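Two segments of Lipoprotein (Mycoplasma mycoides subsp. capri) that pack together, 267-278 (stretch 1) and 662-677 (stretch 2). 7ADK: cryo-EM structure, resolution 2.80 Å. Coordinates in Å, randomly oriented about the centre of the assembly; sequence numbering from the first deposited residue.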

# COMPACT_ATOMS: atom_id res chain seq x y z
N SER B 267 -3.29 -12.08 7.85
CA SER B 267 -2.16 -11.36 8.48
C SER B 267 -1.89 -9.89 8.10
O SER B 267 -2.33 -9.37 7.08
CB SER B 267 -0.90 -12.19 8.23
OG SER B 267 0.28 -11.55 8.62
N VAL B 268 -1.05 -9.21 8.90
CA VAL B 268 -0.20 -8.07 8.49
C VAL B 268 0.70 -8.41 7.28
O VAL B 268 0.72 -9.55 6.83
CB VAL B 268 0.45 -7.43 9.73
CG1 VAL B 268 1.58 -8.24 10.32
CG2 VAL B 268 0.96 -6.01 9.52
N VAL B 269 1.40 -7.43 6.70
CA VAL B 269 1.85 -7.52 5.30
C VAL B 269 3.23 -6.97 4.90
O VAL B 269 3.78 -7.41 3.90
CB VAL B 269 0.80 -6.83 4.43
CG1 VAL B 269 0.80 -5.32 4.65
CG2 VAL B 269 1.03 -7.06 2.95
N ASP B 270 3.81 -5.99 5.60
CA ASP B 270 5.09 -5.38 5.19
C ASP B 270 6.05 -5.27 6.39
O ASP B 270 7.11 -4.68 6.26
CB ASP B 270 4.91 -4.00 4.51
CG ASP B 270 4.11 -3.88 3.19
OD1 ASP B 270 4.33 -4.68 2.26
OD2 ASP B 270 3.32 -2.91 3.07
N SER B 271 5.66 -5.79 7.55
CA SER B 271 6.30 -5.56 8.85
C SER B 271 6.91 -6.84 9.41
O SER B 271 6.39 -7.92 9.15
CB SER B 271 5.28 -4.98 9.82
OG SER B 271 5.92 -4.56 10.99
N LEU B 272 8.01 -6.75 10.16
CA LEU B 272 8.69 -7.87 10.81
C LEU B 272 8.51 -7.82 12.34
O LEU B 272 8.96 -6.88 12.97
CB LEU B 272 10.20 -7.81 10.53
CG LEU B 272 10.61 -7.75 9.05
CD1 LEU B 272 12.13 -7.67 8.95
CD2 LEU B 272 10.07 -8.93 8.27
N GLY B 273 7.93 -8.84 12.96
CA GLY B 273 7.78 -8.88 14.41
C GLY B 273 9.07 -9.13 15.20
O GLY B 273 9.33 -8.40 16.16
N ARG B 274 9.87 -10.14 14.83
CA ARG B 274 11.00 -10.68 15.63
C ARG B 274 12.04 -11.40 14.77
O ARG B 274 11.78 -11.73 13.62
CB ARG B 274 10.49 -11.61 16.76
CG ARG B 274 9.94 -12.97 16.30
CD ARG B 274 9.90 -14.00 17.42
NE ARG B 274 9.42 -15.33 16.98
CZ ARG B 274 9.29 -16.41 17.73
NH1 ARG B 274 8.96 -17.56 17.24
NH2 ARG B 274 9.44 -16.41 19.02
N ASN B 275 13.20 -11.70 15.35
CA ASN B 275 14.36 -12.24 14.62
C ASN B 275 14.12 -13.63 14.01
O ASN B 275 14.56 -13.93 12.92
CB ASN B 275 15.56 -12.21 15.58
CG ASN B 275 16.87 -12.27 14.83
OD1 ASN B 275 17.27 -13.27 14.28
ND2 ASN B 275 17.60 -11.18 14.81
N GLU B 276 13.37 -14.49 14.69
CA GLU B 276 13.04 -15.83 14.18
C GLU B 276 12.07 -15.78 12.99
O GLU B 276 11.91 -16.76 12.28
CB GLU B 276 12.50 -16.74 15.29
CG GLU B 276 13.25 -16.71 16.63
CD GLU B 276 14.79 -16.77 16.56
OE1 GLU B 276 15.37 -17.51 15.73
OE2 GLU B 276 15.45 -16.09 17.37
N LYS B 277 11.43 -14.62 12.74
CA LYS B 277 10.57 -14.38 11.57
C LYS B 277 11.36 -13.78 10.42
O LYS B 277 11.19 -14.19 9.29
CB LYS B 277 9.41 -13.44 11.90
CG LYS B 277 8.51 -13.92 13.03
CD LYS B 277 7.33 -12.97 13.36
CE LYS B 277 6.03 -13.23 12.59
NZ LYS B 277 5.16 -14.24 13.25
N ALA B 278 12.24 -12.83 10.66
CA ALA B 278 13.12 -12.28 9.64
C ALA B 278 14.39 -11.78 10.31
O ALA B 278 14.36 -11.40 11.47
CB ALA B 278 12.41 -11.18 8.88
N PHE B 662 4.32 -7.16 -5.57
CA PHE B 662 4.13 -8.15 -4.52
C PHE B 662 4.34 -7.57 -3.11
O PHE B 662 4.96 -6.52 -2.93
CB PHE B 662 5.08 -9.34 -4.72
CG PHE B 662 4.95 -10.06 -6.04
CD1 PHE B 662 4.28 -11.28 -6.11
CD2 PHE B 662 5.57 -9.55 -7.19
CE1 PHE B 662 4.19 -11.98 -7.33
CE2 PHE B 662 5.47 -10.23 -8.41
CZ PHE B 662 4.78 -11.45 -8.48
N SER B 663 3.84 -8.29 -2.10
CA SER B 663 3.90 -7.95 -0.67
C SER B 663 4.70 -8.98 0.13
O SER B 663 4.77 -10.13 -0.28
CB SER B 663 2.49 -7.91 -0.09
OG SER B 663 1.63 -7.06 -0.81
N LEU B 664 5.28 -8.63 1.28
CA LEU B 664 5.97 -9.55 2.21
C LEU B 664 5.03 -10.05 3.32
O LEU B 664 5.16 -9.68 4.48
CB LEU B 664 7.23 -8.85 2.76
CG LEU B 664 8.10 -9.72 3.71
CD1 LEU B 664 9.10 -10.57 2.96
CD2 LEU B 664 8.87 -8.82 4.65
N TRP B 665 4.05 -10.88 2.96
CA TRP B 665 3.02 -11.37 3.89
C TRP B 665 3.60 -12.25 5.01
O TRP B 665 4.65 -12.87 4.90
CB TRP B 665 1.89 -12.07 3.11
CG TRP B 665 0.48 -11.86 3.59
CD1 TRP B 665 -0.18 -12.61 4.50
CD2 TRP B 665 -0.48 -10.84 3.18
NE1 TRP B 665 -1.44 -12.11 4.68
CE2 TRP B 665 -1.67 -11.00 3.93
CE3 TRP B 665 -0.48 -9.80 2.22
CZ2 TRP B 665 -2.76 -10.14 3.82
CZ3 TRP B 665 -1.57 -8.94 2.09
CH2 TRP B 665 -2.70 -9.08 2.90
N ILE B 666 2.92 -12.25 6.14
CA ILE B 666 3.35 -12.71 7.46
C ILE B 666 2.22 -13.52 8.11
O ILE B 666 1.30 -13.95 7.44
CB ILE B 666 4.01 -11.52 8.24
CG1 ILE B 666 4.43 -11.74 9.72
CG2 ILE B 666 3.33 -10.16 8.09
CD1 ILE B 666 5.27 -10.62 10.33
N ASN B 667 2.32 -13.76 9.40
CA ASN B 667 1.41 -14.49 10.27
C ASN B 667 1.38 -13.70 11.59
O ASN B 667 2.24 -13.91 12.45
CB ASN B 667 2.04 -15.87 10.43
CG ASN B 667 1.28 -16.79 11.33
OD1 ASN B 667 0.06 -16.82 11.33
ND2 ASN B 667 1.95 -17.65 12.06
N SER B 668 0.58 -12.64 11.65
CA SER B 668 0.53 -11.70 12.78
C SER B 668 -0.70 -10.81 12.77
O SER B 668 -1.33 -10.60 11.74
CB SER B 668 1.76 -10.80 12.79
OG SER B 668 2.81 -11.49 13.40
N GLU B 669 -0.97 -10.22 13.94
CA GLU B 669 -1.99 -9.21 14.18
C GLU B 669 -1.93 -8.07 13.16
O GLU B 669 -0.90 -7.42 12.99
CB GLU B 669 -1.81 -8.59 15.58
CG GLU B 669 -1.68 -9.53 16.76
CD GLU B 669 -1.54 -8.81 18.11
OE1 GLU B 669 -1.76 -7.59 18.23
OE2 GLU B 669 -1.21 -9.48 19.11
N TYR B 670 -3.06 -7.71 12.56
CA TYR B 670 -3.17 -6.54 11.68
C TYR B 670 -2.82 -5.22 12.38
O TYR B 670 -2.58 -4.20 11.73
CB TYR B 670 -4.59 -6.52 11.08
CG TYR B 670 -5.72 -6.24 12.05
CD1 TYR B 670 -5.96 -4.93 12.48
CD2 TYR B 670 -6.55 -7.29 12.49
CE1 TYR B 670 -7.01 -4.66 13.37
CE2 TYR B 670 -7.62 -7.02 13.37
CZ TYR B 670 -7.84 -5.70 13.82
OH TYR B 670 -8.85 -5.42 14.69
N LYS B 671 -2.76 -5.21 13.71
CA LYS B 671 -2.46 -4.07 14.58
C LYS B 671 -1.00 -3.62 14.54
O LYS B 671 -0.72 -2.51 14.95
CB LYS B 671 -2.88 -4.41 16.02
CG LYS B 671 -4.41 -4.55 16.11
CD LYS B 671 -4.87 -5.01 17.50
CE LYS B 671 -6.40 -5.11 17.51
NZ LYS B 671 -6.91 -5.81 18.71
N PHE B 672 -0.08 -4.43 14.03
CA PHE B 672 1.35 -4.11 14.00
C PHE B 672 1.79 -3.14 12.88
O PHE B 672 2.92 -2.67 12.92
CB PHE B 672 2.15 -5.42 13.88
CG PHE B 672 2.14 -6.39 15.05
CD1 PHE B 672 1.72 -6.02 16.33
CD2 PHE B 672 2.63 -7.69 14.84
CE1 PHE B 672 1.75 -6.95 17.38
CE2 PHE B 672 2.65 -8.63 15.89
CZ PHE B 672 2.20 -8.26 17.16
N TYR B 673 0.94 -2.82 11.89
CA TYR B 673 1.39 -2.43 10.55
C TYR B 673 2.44 -1.32 10.43
O TYR B 673 3.50 -1.54 9.85
CB TYR B 673 0.17 -2.11 9.67
CG TYR B 673 0.54 -1.81 8.22
CD1 TYR B 673 1.29 -2.75 7.50
CD2 TYR B 673 0.20 -0.59 7.61
CE1 TYR B 673 1.73 -2.47 6.20
CE2 TYR B 673 0.65 -0.30 6.30
CZ TYR B 673 1.41 -1.25 5.59
OH TYR B 673 1.80 -1.03 4.31
N ASN B 674 2.18 -0.13 10.97
CA ASN B 674 3.12 1.00 10.98
C ASN B 674 3.58 1.35 12.41
O ASN B 674 3.96 2.48 12.71
CB ASN B 674 2.48 2.19 10.22
CG ASN B 674 2.88 2.26 8.76
OD1 ASN B 674 4.00 2.02 8.37
ND2 ASN B 674 1.99 2.68 7.89
N LYS B 675 3.50 0.38 13.34
CA LYS B 675 3.50 0.63 14.78
C LYS B 675 4.73 0.08 15.52
O LYS B 675 5.00 0.49 16.64
CB LYS B 675 2.18 0.11 15.37
CG LYS B 675 0.89 0.68 14.76
CD LYS B 675 0.70 2.17 15.06
CE LYS B 675 -0.70 2.62 14.64
NZ LYS B 675 -1.00 4.00 15.08
N LEU B 676 5.49 -0.83 14.90
CA LEU B 676 6.68 -1.49 15.47
C LEU B 676 7.99 -0.69 15.28
O LEU B 676 9.04 -1.16 15.72
CB LEU B 676 6.79 -2.91 14.86
CG LEU B 676 6.11 -4.04 15.66
CD1 LEU B 676 4.67 -3.73 16.06
CD2 LEU B 676 6.12 -5.32 14.85
N ILE B 677 7.97 0.48 14.65
CA ILE B 677 9.18 1.25 14.31
C ILE B 677 9.90 1.73 15.59
O ILE B 677 9.41 2.60 16.32
CB ILE B 677 8.86 2.43 13.35
CG1 ILE B 677 7.90 2.11 12.18
CG2 ILE B 677 10.17 3.02 12.80
CD1 ILE B 677 8.35 1.03 11.20

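Two irregular segments of one chain, nearly 400 residues apart in sequence, bury 1038 Å² between them without forming a regular sheet or helix pair; the contact rests on a few polar anchors set around apolar side chains. At Ser267 the two stretches run close, its CA 5.1 Å from Asn667 CA. Its OG accepts a weak hydrogen bond from Ser668 N (3.2 Å), although the hydroxyl is crowded in the model and its place is less sure. The firmer backbone link follows: Val268 N donates to Ser668 O at 3.2 Å with a nearly straight N-H...O angle of 162°. Val268 directs its CA-to-CB bond toward stretch 2 and spreads its methyls, CG1 lying 3.4 Å from Ile666 CG2 and CG2 3.8 Å from Tyr673 CD1, at the edge of the tyrosine ring. Val269 is held between two aromatic residues. Its CB sits over a face of Trp665, 4.2 Å from the centroid of the six-membered ring in a CH-pi contact, while CG1 comes within 3.4 Å of Tyr673 CE1. Asp270 directs CA-to-CB away overall, yet its carboxylate turns back so that OD2 accepts a hydrogen bond from Tyr673 OH at 2.7 Å; this short bond ties down the tip of the ring whose flank packs on the valines. Ser271 brings its backbone O to 3.2 Å from Ile666 CD1. Leu272 CD2 then meets Leu664 CD2 at 3.8 Å, a purely apolar touch. Gly273 leaves its CA 4.0 Å from Leu676 CD2. Arg274, Asn275 and Glu276 make no contact, but the turn they form, with Lys277 N bonded to Arg274 O (3.0 Å), brings the chain back. Lys277 serves both chemistries: CE lies 3.5 Å from Ile666 CD1, and NZ donates to Asn667 O at 3.0 Å, a carbonyl that also accepts from Ser668 OG at 2.7 Å.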